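Local coordinates for protein AlyGC (Glaciecola chathamensis, PDB 5GKD) that probably degrades alginate by beta-elimination, as a calcium-binding lyase of polysaccharide lyase family 6, at residues G447-F452 with V473-S478; L466-Y471 with K490-I495; L483-Q488 with D514-D519; S550-L555 with S580-I585. All coordinates share one frame; numbering follows the deposited sequence.

Contact 1: residues G447-F452 with V473-S478; sequences GDNTLF and VSKILS
Phe452 and Lys475 meet over a ring face, near the first turn of the second parallel beta-helix of the chain. The lysine side chain crosses the ring at about a right angle. Its CE sits above the centre of the Phe452 ring, 3.8 Å from the centroid, in a CH-pi contact. Lys475 NZ lies 4.0 Å from the same centroid and makes a cation-pi contact, 24° off the ring normal. The lysine chain bends at chi3 (-69°), and this brings CE over the ring. Lys475 NZ also gives a weak hydrogen bond to Asn449 OD1 at 3.3 Å. The amide of Asn449 therefore works at both ends. Its ND2 donates to Ser474 OG at 2.9 Å, and the hydroxyl oxygen lies in the amide plane. An alanine at Phe452 would probably leave the lysine side chain without its aromatic platform and freer to turn, with the weak bond to Asn449 OD1 remaining.

Behind the polar layer lies an apolar one. Leu451 CD2 touches Leu477 CD2 at 3.9 Å, the two side chains crossing at about a right angle. Leu451 belongs to helix 450-457, so this pair joins that helix to strand 477-479. The strand continues the packing through Leu477 on Ile503 in the next turn. Ser474 O accepts a hydrogen bond from Arg499 NH1. Ile476 packs on Glu121 of the second subunit. The backbone oxygen of that isoleucine, Ile476 O, lies in the plane of the Phe452 ring at its edge, 3.7 Å from CD2.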
loop_
_atom_site.group_PDB
_atom_site.type_symbol
_atom_site.label_atom_id
_atom_site.label_comp_id
_atom_site.label_asym_id
_atom_site.label_seq_id
_atom_site.Cartn_x
_atom_site.Cartn_y
_atom_site.Cartn_z
ATOM N N GLY A 447 29.281 18.816 -1.124
ATOM C CA GLY A 447 28.374 18.535 -0.051
ATOM C C GLY A 447 26.893 18.879 -0.104
ATOM O O GLY A 447 26.265 18.827 0.924
ATOM N N ASP A 448 26.332 19.247 -1.249
ATOM C CA ASP A 448 24.886 19.531 -1.289
ATOM C C ASP A 448 24.389 19.001 -2.644
ATOM O O ASP A 448 24.847 19.408 -3.697
ATOM C CB ASP A 448 24.422 20.954 -1.006
ATOM C CG ASP A 448 22.915 21.070 -0.899
ATOM O OD1 ASP A 448 22.237 20.089 -0.572
ATOM O OD2 ASP A 448 22.392 22.154 -1.154
ATOM N N ASN A 449 23.478 18.048 -2.587
ATOM C CA ASN A 449 22.951 17.429 -3.789
ATOM C C ASN A 449 23.965 16.650 -4.534
ATOM O O ASN A 449 23.743 16.198 -5.606
ATOM C CB ASN A 449 22.426 18.495 -4.701
ATOM C CG ASN A 449 21.046 18.918 -4.344
ATOM O OD1 ASN A 449 20.332 19.431 -5.175
ATOM N ND2 ASN A 449 20.663 18.715 -3.108
ATOM N N THR A 450 25.106 16.496 -3.947
ATOM C CA THR A 450 26.166 15.789 -4.648
ATOM C C THR A 450 25.936 14.282 -4.658
ATOM O O THR A 450 26.381 13.588 -5.579
ATOM C CB THR A 450 27.501 16.121 -3.995
ATOM O OG1 THR A 450 28.513 15.264 -4.518
ATOM C CG2 THR A 450 27.403 15.926 -2.494
ATOM N N LEU A 451 25.250 13.765 -3.643
ATOM C CA LEU A 451 24.917 12.350 -3.587
ATOM C C LEU A 451 23.730 12.036 -4.492
ATOM O O LEU A 451 23.730 11.023 -5.197
ATOM C CB LEU A 451 24.620 11.973 -2.136
ATOM C CG LEU A 451 24.620 10.524 -1.682
ATOM C CD1 LEU A 451 25.911 9.876 -2.092
ATOM C CD2 LEU A 451 24.462 10.485 -0.178
ATOM N N PHE A 452 22.723 12.911 -4.487
ATOM C CA PHE A 452 21.607 12.805 -5.414
ATOM C C PHE A 452 22.086 12.721 -6.854
ATOM O O PHE A 452 21.568 11.929 -7.645
ATOM C CB PHE A 452 20.682 14.009 -5.219
ATOM C CG PHE A 452 19.462 14.002 -6.100
ATOM C CD1 PHE A 452 19.502 14.557 -7.376
ATOM C CD2 PHE A 452 18.263 13.474 -5.639
ATOM C CE1 PHE A 452 18.379 14.556 -8.187
ATOM C CE2 PHE A 452 17.132 13.475 -6.441
ATOM C CZ PHE A 452 17.188 14.021 -7.718
ATOM N N VAL A 473 21.431 16.296 2.360
ATOM C CA VAL A 473 20.545 15.599 1.436
ATOM C C VAL A 473 19.166 16.227 1.546
ATOM O O VAL A 473 18.395 15.897 2.453
ATOM C CB VAL A 473 20.501 14.092 1.705
ATOM C CG1 VAL A 473 19.558 13.424 0.740
ATOM C CG2 VAL A 473 21.892 13.507 1.559
ATOM N N SER A 474 18.857 17.136 0.627
ATOM C CA SER A 474 17.583 17.832 0.583
ATOM C C SER A 474 16.553 17.137 -0.294
ATOM O O SER A 474 15.399 17.570 -0.325
ATOM C CB SER A 474 17.787 19.263 0.068
ATOM O OG SER A 474 18.603 19.256 -1.086
ATOM N N LYS A 475 16.937 16.085 -1.003
ATOM C CA LYS A 475 16.035 15.380 -1.901
ATOM C C LYS A 475 16.187 13.887 -1.679
ATOM O O LYS A 475 17.306 13.389 -1.522
ATOM C CB LYS A 475 16.322 15.733 -3.361
ATOM C CG LYS A 475 15.979 17.175 -3.685
ATOM C CD LYS A 475 16.188 17.522 -5.155
ATOM C CE LYS A 475 17.672 17.541 -5.526
ATOM N NZ LYS A 475 17.911 18.036 -6.926
ATOM N N ILE A 476 15.054 13.180 -1.659
ATOM C CA ILE A 476 15.073 11.741 -1.432
ATOM C C ILE A 476 15.995 11.066 -2.439
ATOM O O ILE A 476 15.990 11.391 -3.633
ATOM C CB ILE A 476 13.646 11.183 -1.496
ATOM C CG1 ILE A 476 12.851 11.650 -0.277
ATOM C CG2 ILE A 476 13.659 9.675 -1.545
ATOM C CD1 ILE A 476 11.417 11.181 -0.296
ATOM N N LEU A 477 16.823 10.149 -1.949
ATOM C CA LEU A 477 17.720 9.364 -2.790
ATOM C C LEU A 477 16.973 8.102 -3.198
ATOM O O LEU A 477 16.912 7.139 -2.435
ATOM C CB LEU A 477 18.995 9.018 -2.033
ATOM C CG LEU A 477 20.115 10.033 -1.804
ATOM C CD1 LEU A 477 19.738 11.426 -2.213
ATOM C CD2 LEU A 477 20.565 9.990 -0.357
ATOM N N SER A 478 16.379 8.097 -4.387
ATOM C CA SER A 478 15.608 6.944 -4.833
ATOM C C SER A 478 16.498 6.071 -5.705
ATOM O O SER A 478 17.071 6.539 -6.695
ATOM C CB SER A 478 14.326 7.360 -5.559
ATOM O OG SER A 478 14.576 8.361 -6.512
#

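Contact 2: residues L466-Y471 with K490-I495; sequences LQAGEY and KGSAVI
The Tyr471 ring has Val494 O in its plane at the edge, 3.6 Å from CD1. Tyr471 CG stands anti to the carbonyl carbon, beside the backbone N (chi1 -64°), which keeps the ring near Val494 O, the acceptor of that N. Gln467 O also lies at the ring edge, in plane, and accepts a 2.7 Å hydrogen bond from Tyr471 OH. Val444 O is a further, weak partner that can only share this hydrogen. Over one face stands Leu466 CD1, offset toward the rim. Ala493 CB approaches Tyr471 CE1 obliquely at 3.9 Å. The same methyl touches Leu466 CB, while Leu466 CD1 meets Ile495 CD1 at 4.1 Å.

Strands 469-471 and 493-495 run parallel, with 25° between their directions. They are equivalent strands in successive turns of a parallel beta-helix. Val494 N donates to Gly469 O at 2.9 Å, with an N-H...O angle of 175°. Tyr471 N donates to Val494 O, and Gly469 N to Ser492 O. Gly469 has backbone angles at which a side chain would jam against the carbonyl oxygen of Ala468.

Just ahead of the two paired strands, a water donates to Leu466 O and, at 2.6 Å, to Ser492 OG. Ser492 OG is also hydrogen-bonded to Glu489 O.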
loop_
_atom_site.group_PDB
_atom_site.type_symbol
_atom_site.label_atom_id
_atom_site.label_comp_id
_atom_site.label_asym_id
_atom_site.label_seq_id
_atom_site.Cartn_x
_atom_site.Cartn_y
_atom_site.Cartn_z
ATOM N N LEU A 466 32.679 8.005 -1.289
ATOM C CA LEU A 466 32.507 9.361 -0.785
ATOM C C LEU A 466 33.783 9.815 -0.092
ATOM O O LEU A 466 34.297 9.132 0.802
ATOM C CB LEU A 466 31.332 9.443 0.191
ATOM C CG LEU A 466 30.043 8.674 -0.086
ATOM C CD1 LEU A 466 29.048 8.880 1.042
ATOM C CD2 LEU A 466 29.446 9.089 -1.406
ATOM N N GLN A 467 34.295 10.967 -0.506
ATOM C CA GLN A 467 35.433 11.547 0.178
ATOM C C GLN A 467 34.979 12.128 1.512
ATOM O O GLN A 467 33.784 12.284 1.775
ATOM C CB GLN A 467 36.085 12.608 -0.700
ATOM C CG GLN A 467 36.424 12.110 -2.105
ATOM C CD GLN A 467 36.553 13.243 -3.115
ATOM O OE1 GLN A 467 35.988 14.321 -2.932
ATOM N NE2 GLN A 467 37.280 12.995 -4.198
ATOM N N ALA A 468 35.950 12.434 2.368
ATOM C CA ALA A 468 35.642 12.915 3.707
ATOM C C ALA A 468 34.868 14.223 3.646
ATOM O O ALA A 468 35.074 15.039 2.748
ATOM C CB ALA A 468 36.932 13.104 4.502
ATOM N N GLY A 469 33.952 14.409 4.586
ATOM C CA GLY A 469 33.213 15.648 4.661
ATOM C C GLY A 469 31.744 15.401 4.944
ATOM O O GLY A 469 31.361 14.344 5.441
ATOM N N GLU A 470 30.929 16.399 4.607
ATOM C CA GLU A 470 29.516 16.450 4.964
ATOM C C GLU A 470 28.663 16.356 3.704
ATOM O O GLU A 470 28.909 17.069 2.730
ATOM C CB GLU A 470 29.194 17.740 5.737
ATOM C CG GLU A 470 29.823 17.795 7.139
ATOM C CD GLU A 470 29.348 18.977 7.994
ATOM O OE1 GLU A 470 28.930 20.013 7.440
ATOM O OE2 GLU A 470 29.382 18.865 9.239
ATOM N N TYR A 471 27.656 15.485 3.727
ATOM C CA TYR A 471 26.744 15.311 2.594
ATOM C C TYR A 471 25.340 15.659 3.057
ATOM O O TYR A 471 24.704 14.871 3.762
ATOM C CB TYR A 471 26.803 13.891 2.053
ATOM C CG TYR A 471 28.143 13.544 1.478
ATOM C CD1 TYR A 471 29.189 13.142 2.300
ATOM C CD2 TYR A 471 28.372 13.625 0.118
ATOM C CE1 TYR A 471 30.415 12.824 1.779
ATOM C CE2 TYR A 471 29.599 13.316 -0.412
ATOM C CZ TYR A 471 30.617 12.918 0.418
ATOM O OH TYR A 471 31.844 12.601 -0.115
ATOM N N LYS A 490 36.238 5.181 6.585
ATOM C CA LYS A 490 35.166 4.974 7.555
ATOM C C LYS A 490 34.920 6.003 8.651
ATOM O O LYS A 490 35.779 6.234 9.447
ATOM C CB LYS A 490 35.357 3.628 8.213
ATOM C CG LYS A 490 34.160 3.149 8.986
ATOM C CD LYS A 490 34.567 2.411 10.225
ATOM C CE LYS A 490 34.773 0.943 9.935
ATOM N NZ LYS A 490 35.053 0.201 11.188
ATOM N N GLY A 491 33.732 6.597 8.683
ATOM C CA GLY A 491 33.372 7.516 9.705
ATOM C C GLY A 491 33.756 8.892 9.270
ATOM O O GLY A 491 33.501 9.811 9.990
ATOM N N SER A 492 34.368 9.042 8.111
ATOM C CA SER A 492 34.746 10.358 7.654
ATOM C C SER A 492 33.754 10.958 6.678
ATOM O O SER A 492 33.903 12.087 6.332
ATOM C CB SER A 492 36.146 10.383 7.082
ATOM O OG SER A 492 36.201 9.658 5.901
ATOM N N ALA A 493 32.753 10.206 6.240
ATOM C CA ALA A 493 31.730 10.749 5.348
ATOM C C ALA A 493 30.469 10.783 6.148
ATOM O O ALA A 493 29.971 9.780 6.511
ATOM C CB ALA A 493 31.547 9.918 4.117
ATOM N N VAL A 494 29.986 11.972 6.405
ATOM C CA VAL A 494 28.816 12.217 7.199
ATOM C C VAL A 494 27.654 12.601 6.325
ATOM O O VAL A 494 27.753 13.498 5.575
ATOM C CB VAL A 494 29.105 13.323 8.227
ATOM C CG1 VAL A 494 27.973 13.478 9.202
ATOM C CG2 VAL A 494 30.370 13.008 8.984
ATOM N N ILE A 495 26.551 11.889 6.440
ATOM C CA ILE A 495 25.366 12.132 5.622
ATOM C C ILE A 495 24.280 12.714 6.517
ATOM O O ILE A 495 23.930 12.124 7.545
ATOM C CB ILE A 495 24.892 10.850 4.918
ATOM C CG1 ILE A 495 25.969 10.360 3.944
ATOM C CG2 ILE A 495 23.577 11.103 4.183
ATOM C CD1 ILE A 495 25.970 8.838 3.701
HETATM O O HOH W 1 35.719 9.107 3.369
#

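Contact 3: residues L483-Q488 with D514-D519; sequences LTIRAQ and DGVYVD
Asp514 OD2 is gripped by Arg486 and by a water. Arg486 NE forms a long salt bridge with Asp514 OD2 at 3.5 Å, weak as a hydrogen bond. The water donates to Asp514 OD2 at 3.0 Å. It accepts from Arg486 NH2 at 2.7 Å, in the plane of the guanidinium at its edge. The two side chains lie side by side and point the same way, but their flat ends are turned 77° apart. A bend at chi3 (-60°) places Arg486 NE beside the carboxylate. An alanine at Arg486 would probably leave the Asp514 carboxylate without this charged mate and the water without its NH2 donor.

The backbones hold this pair in register. Asp514 N donates to Ile485 O at 3.0 Å. Ala487 N donates to Asp514 O at 3.1 Å, with an N-H...O angle of 164°. Past Asp514 the chain turns at Gly515, whose phi is positive. Gly515 O comes unusually close to Ala487 CB, 3.1 Å, a strained or doubtful contact. Val516 CG1 then rests on Ile485 O at 3.6 Å, next to the interior side chain of Ile485. Val516 N is hydrogen-bonded to Ser550 OG of the following turn. Parallel strands paired in register, with a sharp corner between faces, are typical of a parallel beta-helix.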
loop_
_atom_site.group_PDB
_atom_site.type_symbol
_atom_site.label_atom_id
_atom_site.label_comp_id
_atom_site.label_asym_id
_atom_site.label_seq_id
_atom_site.Cartn_x
_atom_site.Cartn_y
_atom_site.Cartn_z
ATOM N N LEU A 483 23.651 -0.638 -6.342
ATOM C CA LEU A 483 24.611 0.412 -6.020
ATOM C C LEU A 483 25.239 0.157 -4.661
ATOM O O LEU A 483 24.571 -0.323 -3.745
ATOM C CB LEU A 483 23.928 1.783 -6.023
ATOM C CG LEU A 483 24.772 2.988 -6.417
ATOM C CD1 LEU A 483 25.015 3.006 -7.925
ATOM C CD2 LEU A 483 24.101 4.275 -5.956
ATOM N N THR A 484 26.523 0.488 -4.539
ATOM C CA THR A 484 27.232 0.496 -3.264
ATOM C C THR A 484 27.647 1.925 -2.944
ATOM O O THR A 484 28.246 2.603 -3.784
ATOM C CB THR A 484 28.464 -0.414 -3.294
ATOM O OG1 THR A 484 28.060 -1.772 -3.503
ATOM C CG2 THR A 484 29.215 -0.334 -1.985
ATOM N N ILE A 485 27.319 2.386 -1.744
ATOM C CA ILE A 485 27.763 3.680 -1.247
ATOM C C ILE A 485 28.820 3.420 -0.176
ATOM O O ILE A 485 28.512 2.899 0.904
ATOM C CB ILE A 485 26.591 4.511 -0.715
ATOM C CG1 ILE A 485 25.558 4.708 -1.832
ATOM C CG2 ILE A 485 27.086 5.839 -0.189
ATOM C CD1 ILE A 485 24.423 5.600 -1.479
ATOM N N ARG A 486 30.075 3.758 -0.478
ATOM C CA ARG A 486 31.217 3.414 0.362
ATOM C C ARG A 486 31.975 4.670 0.765
ATOM O O ARG A 486 32.291 5.505 -0.087
ATOM C CB ARG A 486 32.161 2.456 -0.371
ATOM C CG ARG A 486 33.436 2.113 0.391
ATOM C CD ARG A 486 34.315 1.194 -0.421
ATOM N NE ARG A 486 33.617 -0.052 -0.717
ATOM C CZ ARG A 486 33.930 -0.877 -1.713
ATOM N NH1 ARG A 486 34.944 -0.592 -2.526
ATOM N NH2 ARG A 486 33.223 -1.989 -1.899
ATOM N N ALA A 487 32.275 4.802 2.050
ATOM C CA ALA A 487 33.134 5.890 2.503
ATOM C C ALA A 487 34.582 5.578 2.155
ATOM O O ALA A 487 35.053 4.456 2.364
ATOM C CB ALA A 487 32.998 6.107 4.010
ATOM N N GLN A 488 35.269 6.559 1.642
ATOM C CA GLN A 488 36.656 6.416 1.320
ATOM C C GLN A 488 37.380 6.035 2.596
ATOM O O GLN A 488 38.212 5.192 2.609
ATOM C CB GLN A 488 37.127 7.727 0.798
ATOM C CG GLN A 488 38.602 7.859 0.747
ATOM C CD GLN A 488 39.090 7.624 -0.614
ATOM O OE1 GLN A 488 38.850 8.411 -1.485
ATOM N NE2 GLN A 488 39.755 6.532 -0.812
ATOM N N ASP A 514 28.494 0.966 3.231
ATOM C CA ASP A 514 29.754 0.469 3.767
ATOM C C ASP A 514 30.516 1.652 4.361
ATOM O O ASP A 514 30.938 2.557 3.632
ATOM C CB ASP A 514 30.550 -0.234 2.667
ATOM C CG ASP A 514 31.838 -0.842 3.165
ATOM O OD1 ASP A 514 32.102 -0.782 4.387
ATOM O OD2 ASP A 514 32.575 -1.410 2.325
ATOM N N GLY A 515 30.654 1.668 5.684
ATOM C CA GLY A 515 31.466 2.672 6.338
ATOM C C GLY A 515 30.898 4.074 6.376
ATOM O O GLY A 515 31.645 5.024 6.556
ATOM N N VAL A 516 29.610 4.244 6.225
ATOM C CA VAL A 516 29.068 5.580 6.174
ATOM C C VAL A 516 28.618 5.985 7.571
ATOM O O VAL A 516 28.470 5.161 8.469
ATOM C CB VAL A 516 27.914 5.702 5.153
ATOM C CG1 VAL A 516 28.292 5.049 3.837
ATOM C CG2 VAL A 516 26.624 5.109 5.709
ATOM N N TYR A 517 28.395 7.278 7.748
ATOM C CA TYR A 517 27.962 7.827 9.020
ATOM C C TYR A 517 26.756 8.716 8.757
ATOM O O TYR A 517 26.832 9.642 7.944
ATOM C CB TYR A 517 29.108 8.609 9.680
ATOM C CG TYR A 517 28.864 8.970 11.117
ATOM C CD1 TYR A 517 28.030 10.038 11.454
ATOM C CD2 TYR A 517 29.467 8.254 12.149
ATOM C CE1 TYR A 517 27.792 10.381 12.773
ATOM C CE2 TYR A 517 29.233 8.590 13.483
ATOM C CZ TYR A 517 28.392 9.655 13.782
ATOM O OH TYR A 517 28.152 10.002 15.092
ATOM N N VAL A 518 25.648 8.435 9.431
ATOM C CA VAL A 518 24.415 9.182 9.228
ATOM C C VAL A 518 24.015 9.808 10.544
ATOM O O VAL A 518 23.817 9.101 11.539
ATOM C CB VAL A 518 23.269 8.312 8.681
ATOM C CG1 VAL A 518 21.999 9.159 8.559
ATOM C CG2 VAL A 518 23.618 7.725 7.332
ATOM N N ASP A 519 23.886 11.129 10.542
ATOM C CA ASP A 519 23.348 11.896 11.654
ATOM C C ASP A 519 22.046 12.510 11.162
ATOM O O ASP A 519 22.061 13.407 10.317
ATOM C CB ASP A 519 24.356 12.958 12.107
ATOM C CG ASP A 519 23.818 13.871 13.190
ATOM O OD1 ASP A 519 22.715 13.633 13.715
ATOM O OD2 ASP A 519 24.515 14.854 13.522
HETATM O O HOH W 2 31.641 -2.990 0.012
#

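Contact 4: residues S550-L555 with S580-I585; sequences STFENL and SQFKHI
Ser580 starts the pairing with its side chain: Ser580 OG accepts a hydrogen bond from Ser550 N at 3.2 Å. The same hydroxyl is hydrogen-bonded to Gln578 O. Next, Gln581 N donates to Ser550 O at 2.8 Å, and Gln581 O accepts from Phe552 N. The Gln581 side chain crosses that of Thr551, whose OG1 touches Gln581 CG.

Phe582 lies beside Phe552 and points the same way. Both have CG anti to the carbonyl carbon, with chi1 near -54°. The ring planes are 18° apart, but the rings are slid so that they barely overlap, with centroids 5.2 Å apart. Contact is at one corner, where Phe552 CD1 meets Phe582 CE2 at 3.4 Å. Phe563 meets both rings edge-to-face. Such rows of like residues, one from each turn, are a hallmark of parallel beta-helices, and here phenylalanines pair in the interior.

Lys583 returns to the outer face with Glu553 and Thr551. Its CB touches Glu553 CG at 4.1 Å, yet the charged ends stay apart, with Glu553 OE2 6.4 Å from Lys583 NZ. Lys583 N donates to Phe552 O, and Lys583 O accepts from Asn554 N.

His584 and Asn554 share a positive phi, so the kink repeats between turns. Their ring and amide planes are only 2° apart, and Asn554 OD1 is 3.7 Å from His584 CD2. His584 ND1 is hydrogen-bonded to Asp616, and Asn554 ND2 to Asp519. Ile585 points inward again, its CG1 lying 3.8 Å from Leu555 CB.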
loop_
_atom_site.group_PDB
_atom_site.type_symbol
_atom_site.label_atom_id
_atom_site.label_comp_id
_atom_site.label_asym_id
_atom_site.label_seq_id
_atom_site.Cartn_x
_atom_site.Cartn_y
_atom_site.Cartn_z
ATOM N N SER A 550 28.865 0.765 9.489
ATOM C CA SER A 550 28.229 2.065 9.407
ATOM C C SER A 550 27.638 2.462 10.748
ATOM O O SER A 550 27.418 1.637 11.630
ATOM C CB SER A 550 27.143 2.081 8.321
ATOM O OG SER A 550 27.709 1.810 7.057
ATOM N N THR A 551 27.368 3.750 10.878
ATOM C CA THR A 551 26.865 4.316 12.114
ATOM C C THR A 551 25.672 5.204 11.805
ATOM O O THR A 551 25.711 6.004 10.869
ATOM C CB THR A 551 27.957 5.135 12.831
ATOM O OG1 THR A 551 29.108 4.313 13.020
ATOM C CG2 THR A 551 27.460 5.628 14.180
ATOM N N PHE A 552 24.621 5.072 12.605
ATOM C CA PHE A 552 23.377 5.792 12.372
ATOM C C PHE A 552 22.916 6.341 13.709
ATOM O O PHE A 552 22.684 5.567 14.641
ATOM C CB PHE A 552 22.312 4.869 11.747
ATOM C CG PHE A 552 22.783 4.153 10.497
ATOM C CD1 PHE A 552 23.407 2.922 10.586
ATOM C CD2 PHE A 552 22.602 4.716 9.240
ATOM C CE1 PHE A 552 23.838 2.270 9.462
ATOM C CE2 PHE A 552 23.045 4.067 8.114
ATOM C CZ PHE A 552 23.667 2.842 8.222
ATOM N N GLU A 553 22.790 7.664 13.811
ATOM C CA GLU A 553 22.543 8.306 15.092
ATOM C C GLU A 553 21.476 9.377 14.989
ATOM O O GLU A 553 21.301 10.012 13.948
ATOM C CB GLU A 553 23.799 8.977 15.651
ATOM C CG GLU A 553 24.827 8.033 16.194
ATOM C CD GLU A 553 25.983 8.777 16.839
ATOM O OE1 GLU A 553 26.020 10.026 16.736
ATOM O OE2 GLU A 553 26.846 8.109 17.450
ATOM N N ASN A 554 20.797 9.596 16.113
ATOM C CA ASN A 554 19.942 10.764 16.312
ATOM C C ASN A 554 18.718 10.735 15.397
ATOM O O ASN A 554 18.331 11.749 14.811
ATOM C CB ASN A 554 20.744 12.054 16.131
ATOM C CG ASN A 554 21.875 12.174 17.144
ATOM O OD1 ASN A 554 21.702 11.859 18.321
ATOM N ND2 ASN A 554 23.043 12.612 16.681
ATOM N N LEU A 555 18.112 9.555 15.265
ATOM C CA LEU A 555 16.802 9.423 14.638
ATOM C C LEU A 555 15.731 9.688 15.698
ATOM O O LEU A 555 14.895 8.844 16.022
ATOM C CB LEU A 555 16.638 8.045 14.006
ATOM C CG LEU A 555 17.335 7.749 12.667
ATOM C CD1 LEU A 555 18.831 7.592 12.812
ATOM C CD2 LEU A 555 16.731 6.500 12.040
ATOM N N SER A 580 28.021 -2.680 12.754
ATOM C CA SER A 580 27.393 -1.374 12.593
ATOM C C SER A 580 26.803 -0.899 13.916
ATOM O O SER A 580 26.481 -1.698 14.799
ATOM C CB SER A 580 26.303 -1.407 11.492
ATOM O OG SER A 580 26.877 -1.682 10.220
ATOM N N GLN A 581 26.673 0.419 14.061
ATOM C CA GLN A 581 26.193 0.996 15.308
ATOM C C GLN A 581 24.949 1.833 15.067
ATOM O O GLN A 581 24.847 2.536 14.061
ATOM C CB GLN A 581 27.248 1.879 15.980
ATOM C CG GLN A 581 28.668 1.685 15.477
ATOM C CD GLN A 581 29.195 0.287 15.657
ATOM O OE1 GLN A 581 28.932 -0.340 16.640
ATOM N NE2 GLN A 581 29.956 -0.197 14.715
ATOM N N PHE A 582 24.027 1.788 16.020
ATOM C CA PHE A 582 22.773 2.516 15.933
ATOM C C PHE A 582 22.514 3.136 17.289
ATOM O O PHE A 582 22.563 2.425 18.298
ATOM C CB PHE A 582 21.619 1.577 15.546
ATOM C CG PHE A 582 21.876 0.778 14.296
ATOM C CD1 PHE A 582 22.681 -0.345 14.323
ATOM C CD2 PHE A 582 21.310 1.155 13.089
ATOM C CE1 PHE A 582 22.922 -1.071 13.168
ATOM C CE2 PHE A 582 21.544 0.432 11.935
ATOM C CZ PHE A 582 22.338 -0.686 11.973
ATOM N N LYS A 583 22.223 4.417 17.333
ATOM C CA LYS A 583 21.970 5.061 18.588
ATOM C C LYS A 583 20.941 6.176 18.556
ATOM O O LYS A 583 20.982 7.006 17.709
ATOM C CB LYS A 583 23.280 5.584 19.160
ATOM C CG LYS A 583 23.199 6.014 20.599
ATOM C CD LYS A 583 24.569 6.285 21.202
ATOM C CE LYS A 583 24.719 5.618 22.550
ATOM N NZ LYS A 583 25.483 6.432 23.526
ATOM N N HIS A 584 20.044 6.178 19.519
ATOM C CA HIS A 584 19.000 7.183 19.674
ATOM C C HIS A 584 17.959 7.216 18.576
ATOM O O HIS A 584 17.947 8.119 17.784
ATOM C CB HIS A 584 19.550 8.598 19.880
ATOM C CG HIS A 584 20.604 8.708 20.931
ATOM N ND1 HIS A 584 20.388 8.390 22.249
ATOM C CD2 HIS A 584 21.879 9.132 20.857
ATOM C CE1 HIS A 584 21.489 8.601 22.935
ATOM N NE2 HIS A 584 22.406 9.052 22.115
ATOM N N ILE A 585 17.095 6.214 18.568
ATOM C CA ILE A 585 16.065 6.038 17.594
ATOM C C ILE A 585 14.724 5.833 18.247
ATOM O O ILE A 585 14.565 4.954 19.039
ATOM C CB ILE A 585 16.405 4.815 16.746
ATOM C CG1 ILE A 585 17.734 5.027 16.033
ATOM C CG2 ILE A 585 15.288 4.483 15.800
ATOM C CD1 ILE A 585 18.377 3.768 15.544
#

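From the N terminus, contact 1 opens at 447-452 and contact 2 at 466-471. Contact 1 then closes at 473-478, before contact 2 closes at 490-495, so the two cross. Contact 3 opens at 483-488, inside the loop of contact 2, and closes beyond it at 514-519. These two also cross. Contact 4 opens at 550-555, after contact 3 has closed, and closes at 580-585. Contact 1 ties helix 450-457 to the first turns. Contacts 2, 3 and 4 climb the same beta-helix: Tyr517 O probably bonds Ile495 N, and Thr551 O probably bonds Val518 N, so strands 493-497, 517-519 and 551-555 are neighbours.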